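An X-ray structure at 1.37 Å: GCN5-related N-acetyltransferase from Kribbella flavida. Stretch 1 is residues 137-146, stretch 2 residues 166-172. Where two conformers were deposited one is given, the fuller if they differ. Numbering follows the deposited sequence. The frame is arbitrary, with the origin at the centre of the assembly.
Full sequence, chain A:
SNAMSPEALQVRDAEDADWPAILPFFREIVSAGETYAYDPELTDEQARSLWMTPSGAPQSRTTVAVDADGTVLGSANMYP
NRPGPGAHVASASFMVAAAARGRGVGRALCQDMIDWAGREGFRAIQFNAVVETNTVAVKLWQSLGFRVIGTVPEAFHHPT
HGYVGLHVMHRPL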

ATOM      1  N   ALA A 137       8.414 -17.895  -3.803  1.00 19.49           N
ATOM      2  CA  ALA A 137       8.766 -16.485  -3.728  1.00 19.26           C
ATOM      3  C   ALA A 137       9.345 -16.151  -2.352  1.00 16.92           C
ATOM      4  O   ALA A 137      10.354 -15.502  -2.257  1.00 16.28           O
ATOM      5  N   VAL A 138       8.664 -16.561  -1.289  1.00 14.61           N
ATOM      6  CA  VAL A 138       9.110 -16.278   0.051  1.00 15.58           C
ATOM      7  C   VAL A 138      10.539 -16.736   0.245  1.00 15.60           C
ATOM      8  O   VAL A 138      11.388 -15.990   0.712  1.00 16.15           O
ATOM      9  N   LYS A 139      10.813 -17.994  -0.064  1.00 16.18           N
ATOM     10  CA  LYS A 139      12.134 -18.554   0.116  1.00 17.29           C
ATOM     11  C   LYS A 139      13.163 -17.880  -0.779  1.00 16.02           C
ATOM     12  O   LYS A 139      14.302 -17.696  -0.376  1.00 15.95           O
ATOM     13  N   LEU A 140      12.777 -17.522  -1.996  1.00 15.90           N
ATOM     14  CA  LEU A 140      13.684 -16.836  -2.899  1.00 14.99           C
ATOM     15  C   LEU A 140      14.039 -15.470  -2.315  1.00 15.14           C
ATOM     16  O   LEU A 140      15.205 -15.122  -2.227  1.00 15.43           O
ATOM     17  N   TRP A 141      13.040 -14.740  -1.838  1.00 15.17           N
ATOM     18  CA  TRP A 141      13.314 -13.428  -1.273  1.00 15.11           C
ATOM     19  C   TRP A 141      14.189 -13.560  -0.017  1.00 14.74           C
ATOM     20  O   TRP A 141      15.111 -12.767   0.175  1.00 15.05           O
ATOM     21  N   GLN A 142      13.910 -14.538   0.838  1.00 14.81           N
ATOM     22  CA  GLN A 142      14.782 -14.794   1.996  1.00 13.18           C
ATOM     23  C   GLN A 142      16.217 -15.059   1.554  1.00 14.22           C
ATOM     24  O   GLN A 142      17.166 -14.586   2.202  1.00 16.50           O
ATOM     25  N   SER A 143      16.394 -15.837   0.488  1.00 15.27           N
ATOM     26  CA  SER A 143      17.739 -16.149  -0.005  1.00 16.86           C
ATOM     27  C   SER A 143      18.484 -14.916  -0.515  1.00 16.46           C
ATOM     28  O   SER A 143      19.712 -14.931  -0.599  1.00 18.94           O
ATOM     29  N   LEU A 144      17.729 -13.853  -0.808  1.00 14.36           N
ATOM     30  CA  LEU A 144      18.268 -12.594  -1.294  1.00 15.10           C
ATOM     31  C   LEU A 144      18.281 -11.544  -0.220  1.00 15.33           C
ATOM     32  O   LEU A 144      18.454 -10.371  -0.518  1.00 17.09           O
ATOM     33  N   GLY A 145      18.068 -11.940   1.031  1.00 14.63           N
ATOM     34  CA  GLY A 145      18.264 -11.052   2.157  1.00 14.99           C
ATOM     35  C   GLY A 145      17.034 -10.439   2.782  1.00 15.46           C
ATOM     36  O   GLY A 145      17.148  -9.706   3.749  1.00 15.96           O
ATOM     37  N   PHE A 146      15.855 -10.712   2.248  1.00 13.48           N
ATOM     38  CA  PHE A 146      14.621 -10.189   2.830  1.00 13.65           C
ATOM     39  C   PHE A 146      14.199 -11.011   4.021  1.00 13.63           C
ATOM     40  O   PHE A 146      14.428 -12.207   4.060  1.00 15.36           O
ATOM     41  N   LEU A 166      -0.743 -12.483   4.628  1.00 12.90           N
ATOM     42  CA  LEU A 166       0.104 -11.670   3.788  1.00 13.48           C
ATOM     43  C   LEU A 166       1.320 -11.187   4.604  1.00 13.37           C
ATOM     44  O   LEU A 166       1.143 -10.438   5.559  1.00 14.45           O
ATOM     45  N   HIS A 167       2.520 -11.623   4.227  1.00 12.30           N
ATOM     46  CA  HIS A 167       3.725 -11.185   4.882  1.00 12.96           C
ATOM     47  C   HIS A 167       4.043  -9.766   4.423  1.00 13.96           C
ATOM     48  O   HIS A 167       3.876  -9.443   3.236  1.00 15.40           O
ATOM     49  N   VAL A 168       4.620  -8.984   5.332  1.00 12.66           N
ATOM     50  CA  VAL A 168       5.345  -7.782   4.965  1.00 13.21           C
ATOM     51  C   VAL A 168       6.814  -8.163   5.057  1.00 13.08           C
ATOM     52  O   VAL A 168       7.223  -8.704   6.070  1.00 14.72           O
HETATM   53  N   MSE A 169       7.584  -7.934   4.003  1.00 12.91           N
HETATM   54  CA  MSE A 169       8.974  -8.330   3.951  1.00 13.59           C
HETATM   55  C   MSE A 169       9.852  -7.105   3.727  1.00 13.98           C
HETATM   56  O   MSE A 169       9.428  -6.120   3.133  1.00 14.65           O
ATOM     57  N   HIS A 170      11.082  -7.172   4.218  1.00 12.75           N
ATOM     58  CA  HIS A 170      11.971  -6.019   4.220  1.00 13.13           C
ATOM     59  C   HIS A 170      13.410  -6.447   4.125  1.00 12.73           C
ATOM     60  O   HIS A 170      13.802  -7.499   4.629  1.00 13.17           O
ATOM     61  N   ARG A 171      14.217  -5.621   3.461  0.50 12.20           N
ATOM     62  CA  ARG A 171      15.672  -5.826   3.336  0.50 13.98           C
ATOM     63  C   ARG A 171      16.316  -4.449   3.485  0.50 13.66           C
ATOM     64  O   ARG A 171      15.903  -3.530   2.777  0.50 14.36           O
ATOM     65  N   PRO A 172      17.333  -4.277   4.379  1.00 14.09           N
ATOM     66  CA  PRO A 172      18.119  -3.059   4.347  1.00 13.41           C
ATOM     67  C   PRO A 172      19.047  -3.017   3.141  1.00 13.64           C
ATOM     68  O   PRO A 172      19.393  -4.059   2.586  1.00 14.30           O
TER

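The helix of stretch 1 and the strand of stretch 2 run in nearly the same direction, 18° apart, with their axes 10.0 Å apart at closest approach. That gap leaves room for one layer of side chains, and the strand supplies its share by alternation: His167, Met169 and Arg171 point toward stretch 1, while the residues between them do not. After the helix, the loop draws in, so that the CA atoms of Phe146 and Arg171 are 4.5 Å apart, against 8.8 Å for the CA atoms of Val138 and His167. The backbones therefore come closer where the loop faces Arg171.

Leu166, already within the strand, lies out of reach of stretch 1. His167, chi1 m, makes the first contact. Val138, a t rotamer pointing toward the strand, places its CG2 3.8 Å from His167 CD2, at the edge of the imidazole and near its plane. The contact is apolar on that side, while His167 ND1 is hydrogen-bonded elsewhere in the structure. Val168, also t, is again out of reach.

Met169, present as selenomethionine, is the centre of the packing and has the largest covered area of any residue here. Its m, t, p chain runs toward the helix and then bends at the selenium (chi3 p), and SE meets the edge of Trp141 while CE touches several residues, Trp141 among them through its CB. Met169 SE lies 3.8 Å from Trp141 CD1, at the edge of the indole and near its plane; Trp141, chi1 m, thus offers an edge rather than a face. Met169 CE sits in a pocket of mixed origin: 3.9 Å from the backbone Val138 O, 4.2 Å from Val138 CG1, 3.8 Å from Gln142 CG and 4.1 Å from Phe146 CB. Gln142 starts away from the strand, but its m, t chain brings its aliphatic part back over the methyl.

His170, chi1 t, turns its side chain away and contributes backbone instead. Phe146 CA approaches His170 O at 3.3 Å in a CA-H...O contact. Water 1 bridges the two stretches beside it, donating to Gly145 O at 2.9 Å and to His170 O at 3.3 Å, two carbonyls that could not satisfy each other.

Arg171 does two jobs with one extended chain, t through chi3. Near its root, Arg171 CB lies over one face of the Phe146 ring, 3.7 Å from the ring centroid and only 12° off the normal; Phe146 holds chi1 at m. Farther out, Arg171 NE donates to Leu144 O at 2.6 Å and 170°, a short, straight bond that ties the loop carbonyl to the strand. Arg171 NH2 adds a weak bond to Leu144 O at 3.3 Å. Gly145 makes this possible: an ideal CB there would lie 2.8 Å from Arg171 NE, and its phi of 102° with psi near zero would itself jam a CB against the preceding carbonyl.

Pro172 points away and closes the strand, its O taking a weak bond from Arg171 NH1 at 3.2 Å.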

ATOM      1  CB  ALA A 137       7.572 -15.605  -4.042  1.00 19.63           C
ATOM      2  CB  VAL A 138       8.184 -16.870   1.141  1.00 17.09           C
ATOM      3  CG1 VAL A 138       8.743 -16.565   2.510  1.00 17.12           C
ATOM      4  CG2 VAL A 138       6.778 -16.262   1.055  1.00 18.44           C
ATOM      5  CB  LYS A 139      12.101 -20.073  -0.075  1.00 19.92           C
ATOM      6  CG  LYS A 139      11.312 -20.725   1.072  1.00 21.76           C
ATOM      7  CD  LYS A 139      11.303 -22.226   0.921  1.00 30.00           C
ATOM      8  CE  LYS A 139      10.428 -22.891   1.979  1.00 37.51           C
ATOM      9  NZ  LYS A 139      10.809 -22.483   3.368  1.00 42.78           N
ATOM     10  CB  LEU A 140      13.037 -16.666  -4.291  1.00 16.61           C
ATOM     11  CG  LEU A 140      13.790 -15.761  -5.287  1.00 18.67           C
ATOM     12  CD1 LEU A 140      15.165 -16.308  -5.571  1.00 22.21           C
ATOM     13  CD2 LEU A 140      13.001 -15.580  -6.578  1.00 23.21           C
ATOM     14  CB  TRP A 141      12.047 -12.673  -0.934  1.00 16.57           C
ATOM     15  CG  TRP A 141      11.031 -12.497  -1.971  1.00 21.22           C
ATOM     16  CD1 TRP A 141       9.645 -12.388  -1.751  1.00 23.34           C
ATOM     17  CD2 TRP A 141      11.212 -12.416  -3.339  1.00 21.08           C
ATOM     18  NE1 TRP A 141       9.003 -12.227  -2.893  1.00 25.27           N
ATOM     19  CE2 TRP A 141       9.925 -12.215  -3.905  1.00 21.66           C
ATOM     20  CE3 TRP A 141      12.304 -12.453  -4.173  1.00 20.64           C
ATOM     21  CZ2 TRP A 141       9.711 -12.120  -5.261  1.00 28.00           C
ATOM     22  CZ3 TRP A 141      12.099 -12.383  -5.524  1.00 26.57           C
ATOM     23  CH2 TRP A 141      10.816 -12.192  -6.072  1.00 29.70           C
ATOM     24  CB  GLN A 142      14.230 -15.943   2.849  1.00 16.43           C
ATOM     25  CG  GLN A 142      12.973 -15.533   3.599  1.00 16.86           C
ATOM     26  CD  GLN A 142      12.304 -16.673   4.309  1.00 17.33           C
ATOM     27  OE1 GLN A 142      12.231 -17.793   3.781  1.00 20.70           O
ATOM     28  NE2 GLN A 142      11.746 -16.394   5.463  1.00 20.76           N
ATOM     29  CB  SER A 143      17.702 -17.224  -1.096  1.00 18.52           C
ATOM     30  OG  SER A 143      17.343 -16.709  -2.369  1.00 20.03           O
ATOM     31  CB  LEU A 144      17.489 -12.114  -2.506  1.00 16.15           C
ATOM     32  CG  LEU A 144      17.695 -12.991  -3.742  1.00 16.60           C
ATOM     33  CD1 LEU A 144      16.691 -12.578  -4.806  1.00 19.74           C
ATOM     34  CD2 LEU A 144      19.127 -12.947  -4.233  1.00 22.84           C
ATOM     35  CB  PHE A 146      13.478 -10.208   1.806  1.00 13.59           C
ATOM     36  CG  PHE A 146      13.591  -9.185   0.717  1.00 12.63           C
ATOM     37  CD1 PHE A 146      14.365  -9.435  -0.388  1.00 14.65           C
ATOM     38  CD2 PHE A 146      12.836  -8.040   0.759  1.00 13.70           C
ATOM     39  CE1 PHE A 146      14.499  -8.481  -1.368  1.00 14.88           C
ATOM     40  CE2 PHE A 146      12.972  -7.077  -0.224  1.00 15.87           C
ATOM     41  CZ  PHE A 146      13.760  -7.317  -1.307  1.00 15.00           C
ATOM     42  CB  LEU A 166      -0.679 -10.473   3.233  1.00 13.13           C
ATOM     43  CG  LEU A 166      -1.748 -10.760   2.170  1.00 13.59           C
ATOM     44  CD1 LEU A 166      -2.444  -9.453   1.813  1.00 15.79           C
ATOM     45  CD2 LEU A 166      -1.133 -11.426   0.924  1.00 14.97           C
ATOM     46  CB  HIS A 167       4.912 -12.017   4.457  1.00 13.97           C
ATOM     47  CG  HIS A 167       4.885 -13.453   4.802  1.00 14.21           C
ATOM     48  ND1 HIS A 167       4.583 -13.990   6.023  1.00 15.98           N
ATOM     49  CD2 HIS A 167       5.238 -14.479   4.002  1.00 15.41           C
ATOM     50  CE1 HIS A 167       4.746 -15.306   5.945  1.00 16.77           C
ATOM     51  NE2 HIS A 167       5.137 -15.616   4.726  1.00 17.55           N
ATOM     52  CB  VAL A 168       5.032  -6.644   5.961  1.00 15.38           C
ATOM     53  CG1 VAL A 168       5.852  -5.394   5.602  1.00 15.84           C
ATOM     54  CG2 VAL A 168       3.524  -6.373   5.933  1.00 19.42           C
HETATM   55  CB  MSE A 169       9.261  -9.342   2.883  1.00 13.12           C
HETATM   56  CG  MSE A 169       8.385 -10.586   3.063  1.00 15.20           C
HETATM   57 SE   MSE A 169       8.844 -12.124   1.977  0.90 17.31          SE
HETATM   58  CE  MSE A 169      10.466 -12.782   2.805  1.00 17.93           C
ATOM     59  CB  HIS A 170      11.751  -5.266   5.519  1.00 14.57           C
ATOM     60  CG  HIS A 170      12.687  -4.119   5.756  1.00 16.00           C
ATOM     61  ND1 HIS A 170      13.843  -4.271   6.476  1.00 17.75           N
ATOM     62  CD2 HIS A 170      12.637  -2.806   5.397  1.00 17.24           C
ATOM     63  CE1 HIS A 170      14.457  -3.113   6.567  1.00 17.65           C
ATOM     64  NE2 HIS A 170      13.734  -2.209   5.947  1.00 17.07           N
ATOM     65  CB  ARG A 171      15.952  -6.342   1.914  0.50 17.24           C
ATOM     66  CG  ARG A 171      17.369  -6.782   1.660  0.50 15.72           C
ATOM     67  CD  ARG A 171      17.572  -7.011   0.187  0.50 15.75           C
ATOM     68  NE  ARG A 171      18.748  -7.814  -0.117  0.50 16.26           N
ATOM     69  CZ  ARG A 171      19.990  -7.374  -0.078  0.50 15.83           C
ATOM     70  NH1 ARG A 171      20.293  -6.153   0.348  0.50 18.32           N
ATOM     71  NH2 ARG A 171      20.941  -8.174  -0.467  0.50 16.49           N
ATOM     72  CB  PRO A 172      18.938  -3.112   5.644  1.00 16.89           C
ATOM     73  CG  PRO A 172      19.146  -4.578   5.847  1.00 19.43           C
ATOM     74  CD  PRO A 172      17.837  -5.223   5.389  1.00 16.35           C
TER
HETATM   75  O   HOH W   1      16.563  -8.305   6.177  1.00 24.85           O